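Local coordinates for protein restriction endonuclease LpnPI (Legionella pneumophila subsp. pneumophila str. Philadelphia 1, PDB 4RZL) that belongs to the modification-dependent restriction endonucleases, which probably bind and cut DNA carrying modified cytosine, this chain being the N-terminal, SRA-type DNA recognition domain, at residues A[39-42]-A[47-50]; A[43-48]-A[133-138]; A[10-15]-A[21-26]; A[18-21]-A[27-30]. All coordinates share one frame; numbering follows the deposited sequence.

Contact 1: A[39-42]-A[47-50]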
loop_
_atom_site.group_PDB
_atom_site.type_symbol
_atom_site.label_atom_id
_atom_site.label_comp_id
_atom_site.label_asym_id
_atom_site.label_seq_id
_atom_site.Cartn_x
_atom_site.Cartn_y
_atom_site.Cartn_z
ATOM N N ASP A 39 0.497 -16.085 -5.641
ATOM C CA ASP A 39 0.380 -14.751 -5.064
ATOM C C ASP A 39 -1.078 -14.397 -4.773
ATOM O O ASP A 39 -1.892 -14.293 -5.692
ATOM C CB ASP A 39 0.989 -13.721 -6.017
ATOM C CG ASP A 39 0.662 -12.298 -5.626
ATOM O OD1 ASP A 39 1.158 -11.854 -4.577
ATOM O OD2 ASP A 39 -0.097 -11.625 -6.357
ATOM N N PRO A 40 -1.409 -14.182 -3.493
ATOM C CA PRO A 40 -2.807 -13.873 -3.164
ATOM C C PRO A 40 -3.273 -12.504 -3.652
ATOM O O PRO A 40 -4.437 -12.379 -4.040
ATOM C CB PRO A 40 -2.836 -13.944 -1.627
ATOM C CG PRO A 40 -1.419 -13.704 -1.205
ATOM C CD PRO A 40 -0.567 -14.319 -2.292
ATOM N N ILE A 41 -2.397 -11.503 -3.649
ATOM C CA ILE A 41 -2.811 -10.159 -4.008
ATOM C C ILE A 41 -3.374 -10.062 -5.431
ATOM O O ILE A 41 -4.410 -9.430 -5.641
ATOM C CB ILE A 41 -1.647 -9.159 -3.869
ATOM C CG1 ILE A 41 -1.313 -8.960 -2.392
ATOM C CG2 ILE A 41 -2.021 -7.818 -4.488
ATOM C CD1 ILE A 41 -0.113 -8.081 -2.151
ATOM N N SER A 42 -2.702 -10.675 -6.407
ATOM C CA SER A 42 -3.157 -10.583 -7.797
ATOM C C SER A 42 -4.439 -11.389 -8.031
ATOM O O SER A 42 -5.169 -11.141 -8.985
ATOM C CB SER A 42 -2.056 -11.037 -8.772
ATOM O OG SER A 42 -1.505 -12.280 -8.377
ATOM N N GLY A 47 -5.894 -6.933 -12.321
ATOM C CA GLY A 47 -5.284 -5.710 -12.810
ATOM C C GLY A 47 -3.985 -5.407 -12.094
ATOM O O GLY A 47 -3.216 -4.556 -12.529
ATOM N N ILE A 48 -3.755 -6.104 -10.984
ATOM C CA ILE A 48 -2.542 -5.948 -10.188
ATOM C C ILE A 48 -1.610 -7.132 -10.451
ATOM O O ILE A 48 -2.046 -8.278 -10.407
ATOM C CB ILE A 48 -2.867 -5.851 -8.669
ATOM C CG1 ILE A 48 -3.593 -4.541 -8.347
ATOM C CG2 ILE A 48 -1.605 -5.954 -7.828
ATOM C CD1 ILE A 48 -2.693 -3.304 -8.416
ATOM N N GLY A 49 -0.333 -6.857 -10.718
ATOM C CA GLY A 49 0.637 -7.904 -10.991
ATOM C C GLY A 49 0.903 -8.801 -9.794
ATOM O O GLY A 49 0.453 -8.521 -8.680
ATOM N N ASN A 50 1.632 -9.890 -10.005
ATOM C CA ASN A 50 1.793 -10.856 -8.930
ATOM C C ASN A 50 3.142 -10.798 -8.223
ATOM O O ASN A 50 3.478 -11.708 -7.466
ATOM C CB ASN A 50 1.521 -12.283 -9.437
ATOM C CG ASN A 50 2.439 -12.702 -10.567
ATOM O OD1 ASN A 50 3.521 -12.154 -10.748
ATOM N ND2 ASN A 50 2.017 -13.710 -11.317
HETATM O O HOH W 1 -1.034 -14.237 -11.146
#
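D39 and S42 at the start of helix 40-44 meet N50 in the loop leading toward strand 54-57, largely by close van der Waals approach. D39 OD2 sits 3.3 Å from N50 CA, and S42 OG comes to 3.2 Å from N50 CB. S42 CB also nestles against the backbone, 3.2 Å from I48 O. The carboxylate of D39 and the amide of N50 stand almost perpendicular, their planes 80° apart.

The direct side-chain hydrogen bonds lie within the helix start. D39 is the N-cap: with CG anti to the backbone N (chi1 168°), OD2 swings back over the first turn and accepts S42 N at 2.8 Å, the N-H arriving from above the carboxylate plane. S42 OG donates to the same OD2 on its anti lone pair. A water that donates weakly to S42 OG also accepts from N50 ND2.

The apolar part is one methyl pair, I41 CG2 on I48 CG2 at 3.8 Å, on the side facing strands 54-57 and 65-70.

R55 NH1 joins both segments, as a salt bridge to D39 OD2 and a hydrogen bond to G49 O. With two S42 donors and an arginine on one oxygen, D39 is probably held as the charged carboxylate.

Contact 2: A[43-48]-A[133-138]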
loop_
_atom_site.group_PDB
_atom_site.type_symbol
_atom_site.label_atom_id
_atom_site.label_comp_id
_atom_site.label_asym_id
_atom_site.label_seq_id
_atom_site.Cartn_x
_atom_site.Cartn_y
_atom_site.Cartn_z
ATOM N N LYS A 43 -4.720 -12.352 -7.166
ATOM C CA LYS A 43 -5.981 -13.092 -7.275
ATOM C C LYS A 43 -7.160 -12.272 -6.744
ATOM O O LYS A 43 -8.254 -12.295 -7.306
ATOM C CB LYS A 43 -5.894 -14.416 -6.530
ATOM C CG LYS A 43 -7.020 -15.364 -6.904
ATOM C CD LYS A 43 -6.727 -16.750 -6.396
ATOM C CE LYS A 43 -7.708 -17.747 -6.964
ATOM N NZ LYS A 43 -7.420 -19.092 -6.417
ATOM N N ILE A 44 -6.924 -11.547 -5.656
ATOM C CA ILE A 44 -7.942 -10.687 -5.067
ATOM C C ILE A 44 -8.292 -9.536 -5.999
ATOM O O ILE A 44 -9.459 -9.174 -6.160
ATOM C CB ILE A 44 -7.464 -10.102 -3.719
ATOM C CG1 ILE A 44 -7.112 -11.221 -2.746
ATOM C CG2 ILE A 44 -8.517 -9.169 -3.121
ATOM C CD1 ILE A 44 -6.401 -10.726 -1.478
ATOM N N ILE A 45 -7.263 -8.935 -6.589
ATOM C CA ILE A 45 -7.455 -7.728 -7.384
ATOM C C ILE A 45 -6.972 -7.942 -8.803
ATOM O O ILE A 45 -5.768 -7.937 -9.053
ATOM C CB ILE A 45 -6.701 -6.526 -6.778
ATOM C CG1 ILE A 45 -6.943 -6.453 -5.270
ATOM C CG2 ILE A 45 -7.107 -5.234 -7.461
ATOM C CD1 ILE A 45 -6.071 -5.423 -4.555
ATOM N N LYS A 46 -7.908 -8.122 -9.728
ATOM C CA LYS A 46 -7.566 -8.240 -11.136
ATOM C C LYS A 46 -7.038 -6.903 -11.642
ATOM O O LYS A 46 -7.656 -5.855 -11.410
ATOM C CB LYS A 46 -8.783 -8.677 -11.963
ATOM C CG LYS A 46 -9.289 -10.076 -11.638
ATOM C CD LYS A 46 -10.302 -10.548 -12.686
ATOM C CE LYS A 46 -11.099 -11.760 -12.211
ATOM N NZ LYS A 46 -10.231 -12.871 -11.740
ATOM N N GLY A 47 -5.894 -6.933 -12.321
ATOM C CA GLY A 47 -5.284 -5.710 -12.810
ATOM C C GLY A 47 -3.985 -5.407 -12.094
ATOM O O GLY A 47 -3.216 -4.556 -12.529
ATOM N N ILE A 48 -3.755 -6.104 -10.984
ATOM C CA ILE A 48 -2.542 -5.948 -10.188
ATOM C C ILE A 48 -1.610 -7.132 -10.451
ATOM O O ILE A 48 -2.046 -8.278 -10.407
ATOM C CB ILE A 48 -2.867 -5.851 -8.669
ATOM C CG1 ILE A 48 -3.593 -4.541 -8.347
ATOM C CG2 ILE A 48 -1.605 -5.954 -7.828
ATOM C CD1 ILE A 48 -2.693 -3.304 -8.416
ATOM N N PHE A 133 -3.615 0.620 -1.501
ATOM C CA PHE A 133 -3.880 -0.512 -0.610
ATOM C C PHE A 133 -2.570 -1.050 -0.031
ATOM O O PHE A 133 -1.605 -1.299 -0.772
ATOM C CB PHE A 133 -4.599 -1.651 -1.338
ATOM C CG PHE A 133 -6.013 -1.329 -1.781
ATOM C CD1 PHE A 133 -6.635 -0.144 -1.424
ATOM C CD2 PHE A 133 -6.702 -2.222 -2.582
ATOM C CE1 PHE A 133 -7.920 0.138 -1.842
ATOM C CE2 PHE A 133 -7.997 -1.939 -3.013
ATOM C CZ PHE A 133 -8.601 -0.760 -2.644
ATOM N N ILE A 134 -2.538 -1.249 1.282
ATOM C CA ILE A 134 -1.358 -1.812 1.951
ATOM C C ILE A 134 -1.560 -3.262 2.353
ATOM O O ILE A 134 -2.582 -3.605 2.957
ATOM C CB ILE A 134 -0.986 -1.018 3.220
ATOM C CG1 ILE A 134 -0.772 0.458 2.892
ATOM C CG2 ILE A 134 0.256 -1.626 3.911
ATOM C CD1 ILE A 134 -0.792 1.342 4.139
ATOM N N PHE A 135 -0.606 -4.118 1.990
ATOM C CA PHE A 135 -0.584 -5.527 2.435
ATOM C C PHE A 135 0.751 -5.818 3.097
ATOM O O PHE A 135 1.794 -5.295 2.667
ATOM C CB PHE A 135 -0.780 -6.512 1.266
ATOM C CG PHE A 135 -2.141 -6.456 0.614
ATOM C CD1 PHE A 135 -2.401 -5.556 -0.408
ATOM C CD2 PHE A 135 -3.143 -7.341 0.993
ATOM C CE1 PHE A 135 -3.655 -5.517 -1.030
ATOM C CE2 PHE A 135 -4.392 -7.314 0.387
ATOM C CZ PHE A 135 -4.656 -6.396 -0.625
ATOM N N VAL A 136 0.747 -6.652 4.132
ATOM C CA VAL A 136 2.008 -7.140 4.672
ATOM C C VAL A 136 2.016 -8.663 4.596
ATOM O O VAL A 136 0.961 -9.304 4.631
ATOM C CB VAL A 136 2.266 -6.688 6.145
ATOM C CG1 VAL A 136 2.250 -5.160 6.259
ATOM C CG2 VAL A 136 1.270 -7.330 7.120
ATOM N N LYS A 137 3.207 -9.235 4.481
ATOM C CA LYS A 137 3.366 -10.684 4.449
ATOM C C LYS A 137 2.923 -11.241 5.785
ATOM O O LYS A 137 3.316 -10.741 6.831
ATOM C CB LYS A 137 4.825 -11.070 4.158
ATOM C CG LYS A 137 5.082 -12.573 4.078
ATOM C CD LYS A 137 6.590 -12.875 4.084
ATOM C CE LYS A 137 6.887 -14.307 3.671
ATOM N N TYR A 138 2.095 -12.270 5.754
ATOM C CA TYR A 138 1.568 -12.858 6.979
ATOM C C TYR A 138 1.501 -14.367 6.801
ATOM O O TYR A 138 0.460 -14.892 6.402
ATOM C CB TYR A 138 0.180 -12.288 7.289
ATOM C CG TYR A 138 -0.346 -12.562 8.690
ATOM C CD1 TYR A 138 -0.746 -13.842 9.070
ATOM C CD2 TYR A 138 -0.496 -11.533 9.610
ATOM C CE1 TYR A 138 -1.242 -14.094 10.330
ATOM C CE2 TYR A 138 -0.994 -11.775 10.878
ATOM C CZ TYR A 138 -1.367 -13.056 11.232
ATOM O OH TYR A 138 -1.868 -13.298 12.490
#
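I45 stands opposite F133 with 10.5 Å between their CA atoms, and I44 opposite F135 with 11.7 Å, so the end of helix 40-44 and strand 132-137 are a full side-chain layer apart. I45 is where the chain leaves the helix, and from there to I48 it makes a type II turn, closed by a weak bond from I48 N to I45 O; G47 holds the turn's third position with a positive phi.

The side chain of I45 carries the contact. Its CG1 lies anti to the carbonyl carbon, chi1 -46°, and an extended chi2 of 171° pushes CD1 out to the strand. There CD1 meets the edge of the F133 ring, near the ring plane, 3.8 Å from CD2. The same methyl reaches CE1 of F135 at 4.3 Å. I44 CD1 approaches F135 from the helix itself, 4.4 Å from CE2, and both methyls come at that ring obliquely.

This is helix-on-sheet packing within the SRA-type domain: strand 132-137, which runs between strands 65-70 and 147-155 of the large mixed sheet, turns F133 and F135 to the face where the helix lies. Between them the intervening I134 packs on A153 instead. L22 of strand 22-23 touches I44, F133 and F135 in the same buried layer, and the ring of F149 meets that of F135 with their planes at about 55°.

Contact 3: A[10-15]-A[21-26]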
loop_
_atom_site.group_PDB
_atom_site.type_symbol
_atom_site.label_atom_id
_atom_site.label_comp_id
_atom_site.label_asym_id
_atom_site.label_seq_id
_atom_site.Cartn_x
_atom_site.Cartn_y
_atom_site.Cartn_z
ATOM N N LYS A 10 -10.694 -12.651 10.332
ATOM C CA LYS A 10 -11.096 -13.582 9.275
ATOM C C LYS A 10 -9.893 -14.036 8.442
ATOM O O LYS A 10 -9.002 -13.246 8.112
ATOM C CB LYS A 10 -12.159 -12.964 8.363
ATOM C CG LYS A 10 -12.612 -13.899 7.221
ATOM C CD LYS A 10 -14.100 -13.750 6.894
ATOM C CE LYS A 10 -14.541 -14.701 5.776
ATOM N NZ LYS A 10 -14.024 -16.088 5.977
ATOM N N ILE A 11 -9.856 -15.330 8.148
ATOM C CA ILE A 11 -8.840 -15.898 7.282
ATOM C C ILE A 11 -9.449 -16.468 6.001
ATOM O O ILE A 11 -10.237 -17.414 6.056
ATOM C CB ILE A 11 -8.081 -17.000 8.021
ATOM C CG1 ILE A 11 -7.420 -16.410 9.276
ATOM C CG2 ILE A 11 -7.098 -17.687 7.072
ATOM C CD1 ILE A 11 -6.688 -17.420 10.138
ATOM N N TYR A 12 -9.099 -15.877 4.862
ATOM C CA TYR A 12 -9.591 -16.298 3.548
ATOM C C TYR A 12 -8.704 -17.353 2.920
ATOM O O TYR A 12 -7.524 -17.093 2.674
ATOM C CB TYR A 12 -9.702 -15.106 2.599
ATOM C CG TYR A 12 -10.816 -14.150 2.948
ATOM C CD1 TYR A 12 -10.647 -13.201 3.945
ATOM C CD2 TYR A 12 -12.037 -14.195 2.276
ATOM C CE1 TYR A 12 -11.656 -12.315 4.259
ATOM C CE2 TYR A 12 -13.052 -13.324 2.593
ATOM C CZ TYR A 12 -12.857 -12.386 3.587
ATOM O OH TYR A 12 -13.857 -11.509 3.903
ATOM N N SER A 13 -9.257 -18.528 2.645
ATOM C CA SER A 13 -8.498 -19.564 1.960
ATOM C C SER A 13 -8.265 -19.144 0.504
ATOM O O SER A 13 -9.009 -18.316 -0.055
ATOM C CB SER A 13 -9.227 -20.907 2.021
ATOM O OG SER A 13 -10.492 -20.788 1.407
ATOM N N PHE A 14 -7.222 -19.711 -0.098
ATOM C CA PHE A 14 -6.757 -19.292 -1.413
ATOM C C PHE A 14 -7.826 -19.409 -2.483
ATOM O O PHE A 14 -7.871 -18.614 -3.416
ATOM C CB PHE A 14 -5.530 -20.110 -1.823
ATOM C CG PHE A 14 -4.969 -19.736 -3.169
ATOM C CD1 PHE A 14 -4.304 -18.532 -3.349
ATOM C CD2 PHE A 14 -5.087 -20.601 -4.251
ATOM C CE1 PHE A 14 -3.770 -18.184 -4.592
ATOM C CE2 PHE A 14 -4.548 -20.268 -5.496
ATOM C CZ PHE A 14 -3.896 -19.055 -5.668
ATOM N N ASP A 15 -8.719 -20.377 -2.351
ATOM C CA ASP A 15 -9.715 -20.540 -3.398
ATOM C C ASP A 15 -10.950 -19.657 -3.167
ATOM O O ASP A 15 -11.889 -19.702 -3.952
ATOM C CB ASP A 15 -10.107 -22.019 -3.535
ATOM C CG ASP A 15 -10.997 -22.501 -2.409
ATOM O OD1 ASP A 15 -10.805 -22.051 -1.259
ATOM O OD2 ASP A 15 -11.888 -23.338 -2.678
ATOM N N ASP A 21 -14.115 -9.635 -0.103
ATOM C CA ASP A 21 -13.974 -8.237 0.268
ATOM C C ASP A 21 -12.597 -8.045 0.908
ATOM O O ASP A 21 -12.025 -8.991 1.460
ATOM C CB ASP A 21 -15.066 -7.812 1.255
ATOM C CG ASP A 21 -16.475 -8.122 0.751
ATOM O OD1 ASP A 21 -16.914 -7.493 -0.229
ATOM O OD2 ASP A 21 -17.146 -8.988 1.357
ATOM N N LEU A 22 -12.075 -6.824 0.856
ATOM C CA LEU A 22 -10.860 -6.490 1.604
ATOM C C LEU A 22 -11.215 -5.909 2.981
ATOM O O LEU A 22 -11.787 -4.822 3.090
ATOM C CB LEU A 22 -9.975 -5.510 0.819
ATOM C CG LEU A 22 -9.184 -6.160 -0.329
ATOM C CD1 LEU A 22 -8.501 -5.096 -1.201
ATOM C CD2 LEU A 22 -8.164 -7.145 0.249
ATOM N N ILE A 23 -10.865 -6.648 4.024
ATOM C CA ILE A 23 -11.236 -6.320 5.401
ATOM C C ILE A 23 -10.002 -6.022 6.253
ATOM O O ILE A 23 -9.030 -6.771 6.206
ATOM C CB ILE A 23 -12.030 -7.478 6.036
ATOM C CG1 ILE A 23 -13.387 -7.613 5.334
ATOM C CG2 ILE A 23 -12.235 -7.251 7.548
ATOM C CD1 ILE A 23 -14.195 -8.802 5.786
ATOM N N ILE A 24 -10.051 -4.931 7.014
ATOM C CA ILE A 24 -8.941 -4.517 7.872
ATOM C C ILE A 24 -8.406 -5.683 8.698
ATOM O O ILE A 24 -9.150 -6.330 9.442
ATOM C CB ILE A 24 -9.345 -3.369 8.819
ATOM C CG1 ILE A 24 -9.458 -2.054 8.043
ATOM C CG2 ILE A 24 -8.333 -3.236 9.966
ATOM C CD1 ILE A 24 -8.131 -1.560 7.475
ATOM N N ASP A 25 -7.122 -5.965 8.488
ATOM C CA ASP A 25 -6.344 -6.987 9.191
ATOM C C ASP A 25 -6.817 -8.424 8.976
ATOM O O ASP A 25 -6.381 -9.331 9.679
ATOM C CB ASP A 25 -6.279 -6.665 10.681
ATOM C CG ASP A 25 -5.434 -5.430 10.963
ATOM O OD1 ASP A 25 -4.648 -5.038 10.065
ATOM O OD2 ASP A 25 -5.538 -4.863 12.070
ATOM N N ALA A 26 -7.676 -8.639 7.988
ATOM C CA ALA A 26 -8.020 -9.997 7.588
ATOM C C ALA A 26 -6.820 -10.601 6.853
ATOM O O ALA A 26 -6.024 -9.869 6.271
ATOM C CB ALA A 26 -9.262 -10.011 6.708
HETATM O O HOH W 2 -15.405 -11.247 1.886
#
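Y12 reaches from strand 11-12 across to I23 and A26, the two ends of a type II beta turn that joins strand 22-23 to strand 27-28. The turn is closed by A26 N bonding to I23 O at 2.9 Å, with D25 at its third position. Strand 27-28 then runs parallel to strand 11-12 in the domain's large mixed sheet, so this contact joins that short strand to the turn feeding its partner.

The apolar contacts gather round the edge of the tyrosine ring. A26 CB lies near the ring plane, 4.1 Å from CE1, and I23 CD1 lies there too, further along, only 3.3 Å from OH. The two longer side chains cross at about a right angle. Y12 holds CG anti to its carbonyl carbon (chi1 -70°), which lays the ring out toward the turn. One face takes the side chain of K10, whose CE stands 3.6 Å above the plane, offset to the rim; the ring of Y28 stacks on the opposite face.

Backbone also touches backbone: K10 O is 3.4 Å from A26 CA, close but without a bond between them, while K10 and Y12 hydrogen-bond instead to V27.

The polar link goes through water. D21 turns OD1 to the backbone N of R195 and keeps OD2 for a water that donates to it at 2.9 Å. That same water accepts from D21 N and sits 2.6 Å from Y12 OH.

Contact 4: A[18-21]-A[27-30]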
loop_
_atom_site.group_PDB
_atom_site.type_symbol
_atom_site.label_atom_id
_atom_site.label_comp_id
_atom_site.label_asym_id
_atom_site.label_seq_id
_atom_site.Cartn_x
_atom_site.Cartn_y
_atom_site.Cartn_z
ATOM N N ALA A 18 -10.969 -14.684 -5.034
ATOM C CA ALA A 18 -11.429 -13.967 -6.219
ATOM C C ALA A 18 -12.676 -13.105 -6.015
ATOM O O ALA A 18 -12.854 -12.105 -6.721
ATOM C CB ALA A 18 -11.663 -14.959 -7.363
ATOM N N ASN A 19 -13.540 -13.458 -5.066
ATOM C CA ASN A 19 -14.719 -12.622 -4.818
ATOM C C ASN A 19 -14.737 -12.075 -3.386
ATOM O O ASN A 19 -15.773 -11.624 -2.899
ATOM C CB ASN A 19 -16.023 -13.372 -5.116
ATOM C CG ASN A 19 -16.295 -14.476 -4.120
ATOM O OD1 ASN A 19 -15.367 -15.047 -3.556
ATOM N ND2 ASN A 19 -17.567 -14.778 -3.896
ATOM N N ALA A 20 -13.592 -12.116 -2.716
ATOM C CA ALA A 20 -13.496 -11.634 -1.337
ATOM C C ALA A 20 -13.623 -10.106 -1.240
ATOM O O ALA A 20 -13.280 -9.376 -2.167
ATOM C CB ALA A 20 -12.170 -12.074 -0.722
ATOM N N ASP A 21 -14.115 -9.635 -0.103
ATOM C CA ASP A 21 -13.974 -8.237 0.268
ATOM C C ASP A 21 -12.597 -8.045 0.908
ATOM O O ASP A 21 -12.025 -8.991 1.460
ATOM C CB ASP A 21 -15.066 -7.812 1.255
ATOM C CG ASP A 21 -16.475 -8.122 0.751
ATOM O OD1 ASP A 21 -16.914 -7.493 -0.229
ATOM O OD2 ASP A 21 -17.146 -8.988 1.357
ATOM N N VAL A 27 -6.696 -11.923 6.885
ATOM C CA VAL A 27 -5.576 -12.624 6.261
ATOM C C VAL A 27 -6.040 -13.339 4.997
ATOM O O VAL A 27 -7.120 -13.936 4.964
ATOM C CB VAL A 27 -4.940 -13.633 7.246
ATOM C CG1 VAL A 27 -4.021 -14.616 6.534
ATOM C CG2 VAL A 27 -4.197 -12.885 8.371
ATOM N N TYR A 28 -5.237 -13.233 3.947
ATOM C CA TYR A 28 -5.583 -13.798 2.651
ATOM C C TYR A 28 -4.506 -14.792 2.244
ATOM O O TYR A 28 -3.376 -14.422 1.990
ATOM C CB TYR A 28 -5.747 -12.685 1.611
ATOM C CG TYR A 28 -6.849 -11.729 2.007
ATOM C CD1 TYR A 28 -6.608 -10.685 2.890
ATOM C CD2 TYR A 28 -8.152 -11.913 1.543
ATOM C CE1 TYR A 28 -7.635 -9.820 3.283
ATOM C CE2 TYR A 28 -9.177 -11.064 1.922
ATOM C CZ TYR A 28 -8.916 -10.016 2.792
ATOM O OH TYR A 28 -9.950 -9.180 3.166
ATOM N N GLU A 29 -4.875 -16.065 2.210
ATOM C CA GLU A 29 -3.907 -17.141 2.025
ATOM C C GLU A 29 -3.445 -17.272 0.587
ATOM O O GLU A 29 -4.242 -17.183 -0.348
ATOM C CB GLU A 29 -4.502 -18.453 2.518
ATOM C CG GLU A 29 -4.685 -18.452 4.026
ATOM C CD GLU A 29 -4.923 -19.831 4.593
ATOM O OE1 GLU A 29 -5.959 -20.442 4.250
ATOM O OE2 GLU A 29 -4.062 -20.304 5.363
ATOM N N GLY A 30 -2.146 -17.478 0.421
ATOM C CA GLY A 30 -1.556 -17.701 -0.885
ATOM C C GLY A 30 -1.689 -19.141 -1.371
ATOM O O GLY A 30 -2.178 -20.016 -0.649
#
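Y28 swings its ring toward D21 because CG lies anti to the carbonyl carbon (chi1 -60°), and chi2 of 84° then turns the ring so that its edge, not a face, is offered to the loop. The hydroxyl ends beside the carbonyl of D21, to which it donates at 2.7 Å from OH to O. It lies in the carbonyl plane, on a lone pair of the oxygen, with a C=O...donor angle of 134°. The acceptor in turn lies near the plane of the phenol ring, an arrangement that suits a phenolic O-H.

Beside this bond A20 makes the apolar half of the contact. Its CB also sits at the ring edge, near the plane, 4.1 Å from CE2. A20 O is engaged elsewhere, by NH2 of R195, the residue that also bonds to the D21 carboxylate.

The tyrosine oxygen has a second role, since it accepts from I23 N. One buried hydroxyl therefore links two backbone groups of one short segment, the carbonyl of D21 and the amide two residues on, which probably sets where the loop enters strand 22-23. Both bonds fix the position of the hydroxyl end of the ring.

Around the pair the layers are clear: with Y12 of strand 11-12 at one face of the Y28 ring, I44 from helix 40-44 lies over the other, and V147 and F149 of strand 147-155 flank it, strand 27-28 pairing antiparallel with that strand.

Overall arrangement
The four contacts cluster where the N-terminal segments and helix 40-44 meet the large sheet of the recognition domain. Contacts 3 and 4 are centred 5 Å apart and share D21; I23 N to Y28 OH, 2.8 Å, ties them. Contacts 1 and 2, 6 Å apart, share G47 and I48, and I41 CD1 packs on F135 CG at 3.8 Å. The pairs join through L22, whose CD1 lies 3.7 Å from F133 CD2, and through I44 CD1, 3.7 Å from Y28 CG. P40 CB rests 3.7 Å from Y28 O, connecting contact 1 to contact 4, and K43 NZ reaches F14 O at 3.1 Å, a probable hydrogen bond between contacts 2 and 3.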